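Local structure of flap endonuclease 1 (Methanocaldococcus jannaschii, 1A76) at residues P46-N49 with E53-S56; A57-F62 with N294-D299; A218-T223 with G245-V250; G228-I233 with K252-Y257. The protein cleaves 5'-flap structures and acts as a 5'-3' exonuclease in DNA replication and repair, using magnesium as its cofactor and kinking DNA to direct the cut. One frame throughout, in Å; residues are numbered along the deposited sequence.

Interaction 1: P46-N49 with E53-S56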
loop_
_atom_site.group_PDB
_atom_site.type_symbol
_atom_site.label_atom_id
_atom_site.label_comp_id
_atom_site.label_asym_id
_atom_site.label_seq_id
_atom_site.Cartn_x
_atom_site.Cartn_y
_atom_site.Cartn_z
ATOM N N PRO A 46 -19.180 -7.901 3.012
ATOM C CA PRO A 46 -18.504 -6.705 3.530
ATOM C C PRO A 46 -19.317 -5.997 4.600
ATOM O O PRO A 46 -20.536 -6.154 4.669
ATOM C CB PRO A 46 -18.319 -5.825 2.291
ATOM C CG PRO A 46 -19.306 -6.330 1.303
ATOM C CD PRO A 46 -19.450 -7.801 1.571
ATOM N N LEU A 47 -18.637 -5.238 5.451
ATOM C CA LEU A 47 -19.321 -4.474 6.486
ATOM C C LEU A 47 -20.039 -3.317 5.785
ATOM O O LEU A 47 -19.460 -2.666 4.917
ATOM C CB LEU A 47 -18.304 -3.898 7.478
ATOM C CG LEU A 47 -18.535 -4.179 8.959
ATOM C CD1 LEU A 47 -18.475 -5.683 9.193
ATOM C CD2 LEU A 47 -17.468 -3.466 9.797
ATOM N N ARG A 48 -21.290 -3.052 6.155
ATOM C CA ARG A 48 -22.021 -1.952 5.539
ATOM C C ARG A 48 -22.889 -1.217 6.551
ATOM O O ARG A 48 -23.287 -1.785 7.568
ATOM C CB ARG A 48 -22.927 -2.455 4.405
ATOM C CG ARG A 48 -22.366 -3.574 3.531
ATOM C CD ARG A 48 -23.413 -3.942 2.472
ATOM N NE ARG A 48 -22.886 -4.784 1.399
ATOM C CZ ARG A 48 -22.568 -4.339 0.188
ATOM N NH1 ARG A 48 -22.717 -3.052 -0.106
ATOM N NH2 ARG A 48 -22.096 -5.182 -0.726
ATOM N N ASN A 49 -23.183 0.049 6.271
ATOM C CA ASN A 49 -24.045 0.822 7.143
ATOM C C ASN A 49 -25.499 0.585 6.708
ATOM O O ASN A 49 -25.774 -0.188 5.776
ATOM C CB ASN A 49 -23.688 2.317 7.102
ATOM C CG ASN A 49 -23.738 2.915 5.697
ATOM O OD1 ASN A 49 -23.065 3.910 5.420
ATOM N ND2 ASN A 49 -24.534 2.323 4.813
ATOM N N GLU A 53 -23.953 1.086 2.247
ATOM C CA GLU A 53 -22.613 1.505 1.813
ATOM C C GLU A 53 -21.559 0.733 2.595
ATOM O O GLU A 53 -21.711 0.508 3.792
ATOM C CB GLU A 53 -22.403 3.004 2.035
ATOM C CG GLU A 53 -23.212 3.897 1.111
ATOM C CD GLU A 53 -23.192 5.353 1.541
ATOM O OE1 GLU A 53 -23.346 5.630 2.751
ATOM O OE2 GLU A 53 -23.018 6.223 0.664
ATOM N N ILE A 54 -20.492 0.335 1.913
ATOM C CA ILE A 54 -19.432 -0.438 2.551
ATOM C C ILE A 54 -18.581 0.385 3.520
ATOM O O ILE A 54 -17.990 1.407 3.145
ATOM C CB ILE A 54 -18.524 -1.089 1.498
ATOM C CG1 ILE A 54 -19.315 -2.168 0.741
ATOM C CG2 ILE A 54 -17.312 -1.714 2.169
ATOM C CD1 ILE A 54 -18.616 -2.664 -0.503
ATOM N N THR A 55 -18.514 -0.093 4.763
ATOM C CA THR A 55 -17.767 0.590 5.831
ATOM C C THR A 55 -16.529 -0.176 6.295
ATOM O O THR A 55 -15.835 0.235 7.223
ATOM C CB THR A 55 -18.682 0.831 7.046
ATOM O OG1 THR A 55 -19.187 -0.420 7.521
ATOM C CG2 THR A 55 -19.861 1.712 6.655
ATOM N N SER A 56 -16.269 -1.298 5.642
ATOM C CA SER A 56 -15.117 -2.143 5.939
ATOM C C SER A 56 -13.806 -1.362 6.124
ATOM O O SER A 56 -13.069 -1.592 7.096
ATOM C CB SER A 56 -14.951 -3.168 4.805
ATOM O OG SER A 56 -15.600 -4.381 5.136
#
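Arg48 and Ile54 face each other as the single antiparallel beta bridge of this loop, a non-hydrogen-bonded pair flanked by two backbone bonds, Thr55 N to Leu47 O (2.7 Å) and Asn49 N to Glu53 O (2.9 Å). Followed outward, the Arg48 side chain starts beside the Glu53 carbonyl oxygen, with CB 3.3 Å from Glu53 O. CG remains near that oxygen, and an extended run from CG to NE (chi2 180°) then carries the guanidinium across Ile54, where Arg48 NH1 comes within 3.6 Å of Ile54 CG1; the isoleucine covers one guanidinium face off-centre, towards its rim. NH1 itself bonds to Gly52 O in the turn. The hairpin-like loop joins helix 28-38 to helix 56-70 in the N-domain. Ser56 OG accepts a nearly straight bond from Leu47 N (3.2 Å, 161°) and is also bonded to Ile39 O. CB of Asn49 packs on the Thr55 methyl CG2 at 3.9 Å, while the amide lies obliquely against Glu53, its plane 42° from the carboxylate. With an alanine in place of Asn49 the CB contact would remain, but Glu53 would probably lose the polar group beside it. Pro46 CB also meets Ile54 CG1.

Interaction 2: A57-F62 with N294-D299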
loop_
_atom_site.group_PDB
_atom_site.type_symbol
_atom_site.label_atom_id
_atom_site.label_comp_id
_atom_site.label_asym_id
_atom_site.label_seq_id
_atom_site.Cartn_x
_atom_site.Cartn_y
_atom_site.Cartn_z
ATOM N N ALA A 57 -13.519 -0.448 5.195
ATOM C CA ALA A 57 -12.287 0.351 5.245
ATOM C C ALA A 57 -12.224 1.331 6.422
ATOM O O ALA A 57 -11.177 1.498 7.049
ATOM C CB ALA A 57 -12.113 1.114 3.956
ATOM N N TYR A 58 -13.340 1.994 6.704
ATOM C CA TYR A 58 -13.387 2.950 7.801
ATOM C C TYR A 58 -13.122 2.227 9.140
ATOM O O TYR A 58 -12.449 2.767 10.035
ATOM C CB TYR A 58 -14.759 3.656 7.824
ATOM C CG TYR A 58 -15.241 4.160 6.462
ATOM C CD1 TYR A 58 -14.333 4.561 5.483
ATOM C CD2 TYR A 58 -16.604 4.224 6.159
ATOM C CE1 TYR A 58 -14.760 5.009 4.236
ATOM C CE2 TYR A 58 -17.044 4.673 4.914
ATOM C CZ TYR A 58 -16.113 5.060 3.956
ATOM O OH TYR A 58 -16.527 5.457 2.711
ATOM N N ASN A 59 -13.649 1.008 9.265
ATOM C CA ASN A 59 -13.473 0.195 10.472
ATOM C C ASN A 59 -11.986 -0.125 10.706
ATOM O O ASN A 59 -11.475 0.015 11.811
ATOM C CB ASN A 59 -14.306 -1.106 10.343
ATOM C CG ASN A 59 -14.174 -2.027 11.549
ATOM O OD1 ASN A 59 -13.114 -2.603 11.795
ATOM N ND2 ASN A 59 -15.259 -2.176 12.300
ATOM N N GLY A 60 -11.286 -0.545 9.661
ATOM C CA GLY A 60 -9.878 -0.861 9.819
ATOM C C GLY A 60 -9.034 0.378 10.080
ATOM O O GLY A 60 -8.126 0.354 10.907
ATOM N N VAL A 61 -9.329 1.466 9.377
ATOM C CA VAL A 61 -8.582 2.705 9.544
ATOM C C VAL A 61 -8.633 3.182 11.000
ATOM O O VAL A 61 -7.608 3.503 11.617
ATOM C CB VAL A 61 -9.163 3.806 8.618
ATOM C CG1 VAL A 61 -8.567 5.164 8.957
ATOM C CG2 VAL A 61 -8.886 3.450 7.176
ATOM N N PHE A 62 -9.841 3.218 11.545
ATOM C CA PHE A 62 -10.075 3.672 12.910
ATOM C C PHE A 62 -9.467 2.753 13.957
ATOM O O PHE A 62 -8.535 3.142 14.659
ATOM C CB PHE A 62 -11.584 3.809 13.143
ATOM C CG PHE A 62 -11.947 4.395 14.481
ATOM C CD1 PHE A 62 -11.627 5.715 14.792
ATOM C CD2 PHE A 62 -12.620 3.622 15.428
ATOM C CE1 PHE A 62 -11.967 6.260 16.022
ATOM C CE2 PHE A 62 -12.972 4.155 16.671
ATOM C CZ PHE A 62 -12.644 5.480 16.969
ATOM N N ASN A 294 -22.324 6.356 9.653
ATOM C CA ASN A 294 -21.942 5.027 9.205
ATOM C C ASN A 294 -22.294 3.860 10.109
ATOM O O ASN A 294 -21.737 2.768 9.996
ATOM C CB ASN A 294 -20.468 5.046 8.827
ATOM C CG ASN A 294 -20.254 5.675 7.461
ATOM O OD1 ASN A 294 -20.535 5.053 6.435
ATOM N ND2 ASN A 294 -19.789 6.919 7.440
ATOM N N ASP A 295 -23.237 4.113 11.007
ATOM C CA ASP A 295 -23.759 3.102 11.899
ATOM C C ASP A 295 -22.798 2.302 12.766
ATOM O O ASP A 295 -23.055 1.128 13.071
ATOM C CB ASP A 295 -24.632 2.154 11.080
ATOM C CG ASP A 295 -25.770 2.878 10.394
ATOM O OD1 ASP A 295 -26.582 3.501 11.107
ATOM O OD2 ASP A 295 -25.850 2.839 9.150
ATOM N N PHE A 296 -21.687 2.904 13.157
ATOM C CA PHE A 296 -20.771 2.192 14.032
ATOM C C PHE A 296 -21.453 2.179 15.404
ATOM O O PHE A 296 -22.351 2.985 15.664
ATOM C CB PHE A 296 -19.427 2.920 14.125
ATOM C CG PHE A 296 -18.436 2.517 13.055
ATOM C CD1 PHE A 296 -18.822 2.428 11.727
ATOM C CD2 PHE A 296 -17.108 2.250 13.380
ATOM C CE1 PHE A 296 -17.906 2.079 10.737
ATOM C CE2 PHE A 296 -16.187 1.902 12.400
ATOM C CZ PHE A 296 -16.584 1.816 11.078
ATOM N N ASN A 297 -21.044 1.257 16.266
ATOM C CA ASN A 297 -21.618 1.172 17.607
ATOM C C ASN A 297 -21.137 2.376 18.415
ATOM O O ASN A 297 -19.930 2.602 18.553
ATOM C CB ASN A 297 -21.184 -0.120 18.293
ATOM C CG ASN A 297 -21.653 -0.192 19.726
ATOM O OD1 ASN A 297 -20.877 0.025 20.651
ATOM N ND2 ASN A 297 -22.936 -0.492 19.918
ATOM N N TYR A 298 -22.079 3.145 18.952
ATOM C CA TYR A 298 -21.730 4.337 19.706
ATOM C C TYR A 298 -20.782 4.081 20.855
ATOM O O TYR A 298 -19.729 4.710 20.950
ATOM C CB TYR A 298 -22.978 5.034 20.251
ATOM C CG TYR A 298 -22.616 6.212 21.123
ATOM C CD1 TYR A 298 -22.292 7.444 20.559
ATOM C CD2 TYR A 298 -22.506 6.069 22.505
ATOM C CE1 TYR A 298 -21.855 8.506 21.348
ATOM C CE2 TYR A 298 -22.073 7.114 23.303
ATOM C CZ TYR A 298 -21.744 8.327 22.722
ATOM O OH TYR A 298 -21.298 9.351 23.510
ATOM N N ASP A 299 -21.167 3.165 21.737
ATOM C CA ASP A 299 -20.359 2.830 22.900
ATOM C C ASP A 299 -18.904 2.546 22.526
ATOM O O ASP A 299 -17.979 3.128 23.098
ATOM C CB ASP A 299 -20.953 1.607 23.613
ATOM C CG ASP A 299 -22.146 1.955 24.503
ATOM O OD1 ASP A 299 -22.457 3.155 24.666
ATOM O OD2 ASP A 299 -22.771 1.011 25.039
#
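Phe296 pushes the far end of its ring against the backbone of helix 56-70 at Tyr58 and Asn59, and no hydrogen bond crosses between 57-62 and 294-299. Van der Waals packing of the phenyl ring on the helix backbone does most of the work. Phe296 CZ lies 3.5 Å from Asn59 N, which sits at the ring edge in its plane, and 3.8 Å from Asn59 CB; CE2 reaches Asn59 CA at 3.7 Å. The Asn59 side chain crosses the phenyl obliquely, with amide and ring planes 42° apart. CG of Phe296 stands opposite the carbonyl carbon about the first bond (chi1 -88°), and this turn aims the ring at the helix. Tyr58 CB adds a looser contact with Phe296 CZ, at 4.2 Å. A serine in place of Phe296 would probably open a gap beside this turn of the helix, leaving the backbone at Asn59 without its hydrocarbon cover.

The second kind of contact joins an aromatic edge to an amide oxygen: Asn294 OD1 approaches Tyr58 CE2 to 3.8 Å, near the ring plane, with the amide turned 68° from the ring. The other end of that amide is secured, since Asn294 ND2 bonds to Phe289 O. Phe289 also meets the Tyr58 ring edge-to-face.

Segment 294-299 connects helix 283-292 to the C-terminal helix 298-315, whose start Asn297 caps, OD1 accepting a bond from Arg300 N. The contact holds this helical pair against helix 56-70, with Tyr58 reaching on to helix 129-142 and Phe296 also touching Leu290 and Val301.

Interaction 3: A218-T223 with G245-V250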
loop_
_atom_site.group_PDB
_atom_site.type_symbol
_atom_site.label_atom_id
_atom_site.label_comp_id
_atom_site.label_asym_id
_atom_site.label_seq_id
_atom_site.Cartn_x
_atom_site.Cartn_y
_atom_site.Cartn_z
ATOM N N ALA A 218 12.521 -9.857 -9.739
ATOM C CA ALA A 218 11.145 -9.383 -9.721
ATOM C C ALA A 218 10.601 -9.228 -11.135
ATOM O O ALA A 218 9.467 -9.629 -11.433
ATOM C CB ALA A 218 11.062 -8.048 -8.987
ATOM N N ILE A 219 11.404 -8.633 -12.014
ATOM C CA ILE A 219 10.972 -8.436 -13.387
ATOM C C ILE A 219 10.711 -9.789 -14.056
ATOM O O ILE A 219 9.702 -9.942 -14.743
ATOM C CB ILE A 219 12.005 -7.592 -14.173
ATOM C CG1 ILE A 219 11.960 -6.138 -13.659
ATOM C CG2 ILE A 219 11.689 -7.604 -15.660
ATOM C CD1 ILE A 219 13.088 -5.248 -14.173
ATOM N N PHE A 220 11.598 -10.764 -13.845
ATOM C CA PHE A 220 11.427 -12.115 -14.409
ATOM C C PHE A 220 10.112 -12.721 -13.945
ATOM O O PHE A 220 9.364 -13.310 -14.728
ATOM C CB PHE A 220 12.534 -13.069 -13.932
ATOM C CG PHE A 220 13.745 -13.107 -14.822
ATOM C CD1 PHE A 220 13.665 -13.626 -16.110
ATOM C CD2 PHE A 220 14.977 -12.663 -14.353
ATOM C CE1 PHE A 220 14.796 -13.704 -16.918
ATOM C CE2 PHE A 220 16.109 -12.736 -15.149
ATOM C CZ PHE A 220 16.017 -13.261 -16.439
ATOM N N MET A 221 9.850 -12.609 -12.651
ATOM C CA MET A 221 8.641 -13.188 -12.088
ATOM C C MET A 221 7.425 -12.417 -12.555
ATOM O O MET A 221 6.355 -12.993 -12.729
ATOM C CB MET A 221 8.729 -13.193 -10.563
ATOM C CG MET A 221 9.814 -14.138 -10.030
ATOM S SD MET A 221 10.107 -13.962 -8.260
ATOM C CE MET A 221 8.587 -14.575 -7.583
ATOM N N GLY A 222 7.608 -11.118 -12.770
ATOM C CA GLY A 222 6.523 -10.271 -13.234
ATOM C C GLY A 222 6.126 -9.218 -12.217
ATOM O O GLY A 222 5.770 -9.549 -11.077
ATOM N N THR A 223 6.204 -7.951 -12.610
ATOM C CA THR A 223 5.821 -6.852 -11.718
ATOM C C THR A 223 4.471 -6.286 -12.178
ATOM O O THR A 223 3.847 -6.817 -13.097
ATOM C CB THR A 223 6.885 -5.695 -11.718
ATOM O OG1 THR A 223 6.862 -5.008 -12.973
ATOM C CG2 THR A 223 8.289 -6.240 -11.483
ATOM N N GLY A 245 25.178 -13.989 -14.122
ATOM C CA GLY A 245 25.606 -12.768 -14.777
ATOM C C GLY A 245 25.078 -12.551 -16.182
ATOM O O GLY A 245 25.676 -11.799 -16.948
ATOM N N VAL A 246 23.965 -13.197 -16.525
ATOM C CA VAL A 246 23.371 -13.054 -17.853
ATOM C C VAL A 246 21.922 -12.572 -17.792
ATOM O O VAL A 246 21.269 -12.443 -18.825
ATOM C CB VAL A 246 23.382 -14.392 -18.631
ATOM C CG1 VAL A 246 24.810 -14.881 -18.829
ATOM C CG2 VAL A 246 22.569 -15.430 -17.882
ATOM N N ALA A 247 21.429 -12.300 -16.583
ATOM C CA ALA A 247 20.052 -11.842 -16.385
ATOM C C ALA A 247 19.711 -10.575 -17.161
ATOM O O ALA A 247 18.679 -10.506 -17.835
ATOM C CB ALA A 247 19.797 -11.612 -14.907
ATOM N N LYS A 248 20.574 -9.571 -17.056
ATOM C CA LYS A 248 20.353 -8.302 -17.731
ATOM C C LYS A 248 20.212 -8.410 -19.256
ATOM O O LYS A 248 19.330 -7.777 -19.855
ATOM C CB LYS A 248 21.475 -7.327 -17.355
ATOM C CG LYS A 248 21.484 -6.975 -15.856
ATOM C CD LYS A 248 22.873 -6.608 -15.348
ATOM C CE LYS A 248 22.889 -6.432 -13.827
ATOM N NZ LYS A 248 21.659 -5.736 -13.324
ATOM N N ASP A 249 21.079 -9.193 -19.886
ATOM C CA ASP A 249 21.008 -9.377 -21.327
ATOM C C ASP A 249 19.683 -10.046 -21.658
ATOM O O ASP A 249 19.000 -9.658 -22.607
ATOM C CB ASP A 249 22.169 -10.250 -21.820
ATOM C CG ASP A 249 23.484 -9.494 -21.882
ATOM O OD1 ASP A 249 23.458 -8.272 -22.132
ATOM O OD2 ASP A 249 24.547 -10.121 -21.682
ATOM N N VAL A 250 19.313 -11.040 -20.856
ATOM C CA VAL A 250 18.068 -11.776 -21.058
ATOM C C VAL A 250 16.822 -10.891 -20.968
ATOM O O VAL A 250 15.894 -11.014 -21.773
ATOM C CB VAL A 250 17.934 -12.915 -20.018
ATOM C CG1 VAL A 250 16.538 -13.497 -20.075
ATOM C CG2 VAL A 250 18.995 -14.005 -20.278
#
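The contact of Phe220 with Ala247 and Val250 is purely apolar helix-to-helix packing, made by one aromatic edge at the helix-3-turn-helix (H3TH) region of the flap endonuclease. Phe220 lies in the I-domain, in the last turn of helix 211-221, and its partners lie on helix 247-254, which follows helix 235-244 after a short break. In relatives the H3TH motif grips the DNA duplex; here the contact is buried, away from the metal sites, and ties the end of the first helix to the helix that follows.

Phe220 meets the second helix with the end of its ring, not with a face. Ala247 and Val250 are three residues apart and so come to the same side of helix 247-254, where both can touch the ring. The other surroundings of the phenyl include Ala238 and Leu241 of helix 235-244, Leu251, and the loop residues Val230 and Ile233.

Glycines follow helices 211-221 and 235-244. Gly222 has positive phi, at angles where a CB would press on the preceding carbonyl oxygen, and Gly245 closes helix 235-244 with a Schellman motif; Val246 then takes the N-cap of the next helix. At the ring edge, Phe220 CE2 touches Ala247 CB in the ring plane at 3.9 Å, while Phe220 CE1 lies 3.6 Å from Val250 CG1, the methyl set opposite its own backbone N by chi1 of 170°.

Interaction 4: G228-I233 with K252-Y257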
loop_
_atom_site.group_PDB
_atom_site.type_symbol
_atom_site.label_atom_id
_atom_site.label_comp_id
_atom_site.label_asym_id
_atom_site.label_seq_id
_atom_site.Cartn_x
_atom_site.Cartn_y
_atom_site.Cartn_z
ATOM N N GLY A 228 2.784 -11.212 -15.772
ATOM C CA GLY A 228 3.114 -12.454 -16.443
ATOM C C GLY A 228 4.610 -12.673 -16.534
ATOM O O GLY A 228 5.064 -13.755 -16.896
ATOM N N GLY A 229 5.384 -11.641 -16.215
ATOM C CA GLY A 229 6.829 -11.765 -16.252
ATOM C C GLY A 229 7.448 -12.326 -17.520
ATOM O O GLY A 229 7.023 -12.018 -18.636
ATOM N N VAL A 230 8.460 -13.164 -17.349
ATOM C CA VAL A 230 9.156 -13.735 -18.489
ATOM C C VAL A 230 9.032 -15.252 -18.563
ATOM O O VAL A 230 9.352 -15.961 -17.612
ATOM C CB VAL A 230 10.678 -13.352 -18.458
ATOM C CG1 VAL A 230 11.396 -13.881 -19.697
ATOM C CG2 VAL A 230 10.838 -11.839 -18.370
ATOM N N LYS A 231 8.552 -15.727 -19.708
ATOM C CA LYS A 231 8.407 -17.151 -20.012
ATOM C C LYS A 231 8.172 -18.135 -18.865
ATOM O O LYS A 231 8.752 -19.226 -18.844
ATOM C CB LYS A 231 9.629 -17.607 -20.818
ATOM C CG LYS A 231 10.247 -16.507 -21.700
ATOM C CD LYS A 231 9.293 -16.026 -22.799
ATOM C CE LYS A 231 8.474 -14.798 -22.370
ATOM N NZ LYS A 231 9.211 -13.501 -22.489
ATOM N N GLY A 232 7.308 -17.760 -17.931
ATOM C CA GLY A 232 6.999 -18.629 -16.806
ATOM C C GLY A 232 8.132 -18.852 -15.822
ATOM O O GLY A 232 8.007 -19.676 -14.915
ATOM N N ILE A 233 9.235 -18.127 -15.990
ATOM C CA ILE A 233 10.380 -18.274 -15.095
ATOM C C ILE A 233 10.032 -17.864 -13.659
ATOM O O ILE A 233 9.494 -16.775 -13.423
ATOM C CB ILE A 233 11.576 -17.416 -15.580
ATOM C CG1 ILE A 233 12.169 -18.010 -16.863
ATOM C CG2 ILE A 233 12.654 -17.368 -14.518
ATOM C CD1 ILE A 233 12.850 -16.979 -17.745
ATOM N N LYS A 252 16.685 -7.549 -21.340
ATOM C CA LYS A 252 16.650 -6.564 -22.415
ATOM C C LYS A 252 15.962 -7.191 -23.644
ATOM O O LYS A 252 15.192 -6.539 -24.346
ATOM C CB LYS A 252 18.066 -6.130 -22.768
ATOM C CG LYS A 252 18.335 -6.086 -24.254
ATOM C CD LYS A 252 18.316 -4.667 -24.766
ATOM C CE LYS A 252 19.377 -4.491 -25.833
ATOM N NZ LYS A 252 19.353 -5.628 -26.795
ATOM N N LYS A 253 16.246 -8.466 -23.884
ATOM C CA LYS A 253 15.655 -9.208 -24.993
ATOM C C LYS A 253 14.198 -9.576 -24.739
ATOM O O LYS A 253 13.335 -9.373 -25.599
ATOM C CB LYS A 253 16.447 -10.495 -25.241
ATOM C CG LYS A 253 15.668 -11.589 -25.976
ATOM C CD LYS A 253 16.523 -12.831 -26.191
ATOM C CE LYS A 253 15.707 -13.971 -26.787
ATOM N NZ LYS A 253 16.496 -15.232 -26.961
ATOM N N GLU A 254 13.924 -10.114 -23.555
ATOM C CA GLU A 254 12.578 -10.566 -23.216
ATOM C C GLU A 254 11.559 -9.540 -22.737
ATOM O O GLU A 254 10.355 -9.766 -22.854
ATOM C CB GLU A 254 12.656 -11.690 -22.179
ATOM C CG GLU A 254 13.243 -12.990 -22.713
ATOM C CD GLU A 254 12.540 -13.494 -23.964
ATOM O OE1 GLU A 254 11.292 -13.417 -24.034
ATOM O OE2 GLU A 254 13.241 -13.976 -24.876
ATOM N N VAL A 255 12.026 -8.418 -22.206
ATOM C CA VAL A 255 11.116 -7.415 -21.675
ATOM C C VAL A 255 11.251 -6.037 -22.303
ATOM O O VAL A 255 12.223 -5.328 -22.050
ATOM C CB VAL A 255 11.305 -7.277 -20.147
ATOM C CG1 VAL A 255 10.448 -6.147 -19.623
ATOM C CG2 VAL A 255 10.942 -8.602 -19.453
ATOM N N GLU A 256 10.280 -5.657 -23.126
ATOM C CA GLU A 256 10.309 -4.333 -23.749
ATOM C C GLU A 256 10.201 -3.321 -22.618
ATOM O O GLU A 256 9.486 -3.557 -21.656
ATOM C CB GLU A 256 9.119 -4.160 -24.694
ATOM C CG GLU A 256 9.226 -2.952 -25.622
ATOM C CD GLU A 256 8.151 -2.947 -26.697
ATOM O OE1 GLU A 256 7.084 -3.551 -26.467
ATOM O OE2 GLU A 256 8.370 -2.337 -27.770
ATOM N N TYR A 257 10.890 -2.197 -22.723
ATOM C CA TYR A 257 10.833 -1.174 -21.664
ATOM C C TYR A 257 11.425 -1.655 -20.341
ATOM O O TYR A 257 11.056 -1.177 -19.262
ATOM C CB TYR A 257 9.395 -0.684 -21.438
ATOM C CG TYR A 257 8.698 -0.233 -22.706
ATOM C CD1 TYR A 257 9.278 0.722 -23.545
ATOM C CD2 TYR A 257 7.481 -0.798 -23.091
ATOM C CE1 TYR A 257 8.659 1.103 -24.749
ATOM C CE2 TYR A 257 6.857 -0.431 -24.288
ATOM C CZ TYR A 257 7.451 0.518 -25.111
ATOM O OH TYR A 257 6.838 0.881 -26.297
HETATM O O HOH W 1 7.860 -11.428 -21.348
#
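Val230 and Glu254 bring the two backbones to 6.6 Å between their CA atoms, where a type I' turn from Val230 to Ile233, closed by Ile233 N to Val230 O at 2.7 Å, meets the last turn of helix 247-254. The two methyls of Val230 divide the apolar work. Val230 CG1, opposite the backbone N (chi1 -177°), lies on the aliphatic stem of Glu254, 3.5 Å from Glu254 CB. Val230 CG2 turns to Val255 and meets its CG2 at 3.4 Å, tighter than an ordinary carbon contact. The turn belongs to the loop between helices 211-221 and 235-244 in the helix-3-turn-helix region, and the contact fastens it to the end of helix 247-254. Lys231, a turn residue with positive phi, supplies the charged half. Its chain bends at every torsion after the first and curls over to Glu254, placing Lys231 NZ 2.6 Å from Glu254 OE1 in a salt bridge. The amine comes to the anti side of the carboxylate, 20° out of its plane. A water 2.7 Å from Lys231 NZ accepts a second bond from the amine; it also lies 2.9 Å from Gly229 O and, more weakly, near Glu254 O.

Overall arrangement
The four contacts form two pairs on the flanks of the chain, about 41 Å apart between the centres of interactions 1 and 3. Interactions 1 and 2 adjoin where Asn49 CB packs on Asp295 and the Thr55 methyl on Asn294: the first is a local backbone bridge leading into helix 56-70, the second joins that helix to a segment over 230 residues later. Interactions 3 and 4 share helix 247-254 and are coupled by a probable hydrogen bond from Val230 N to Phe220 O. Interactions 1 and 3 are both buried, the first held by backbone hydrogen bonds, the second wholly apolar. The other two are partly buried: interaction 2 relies on ring packing, interaction 4 adds a salt bridge and water.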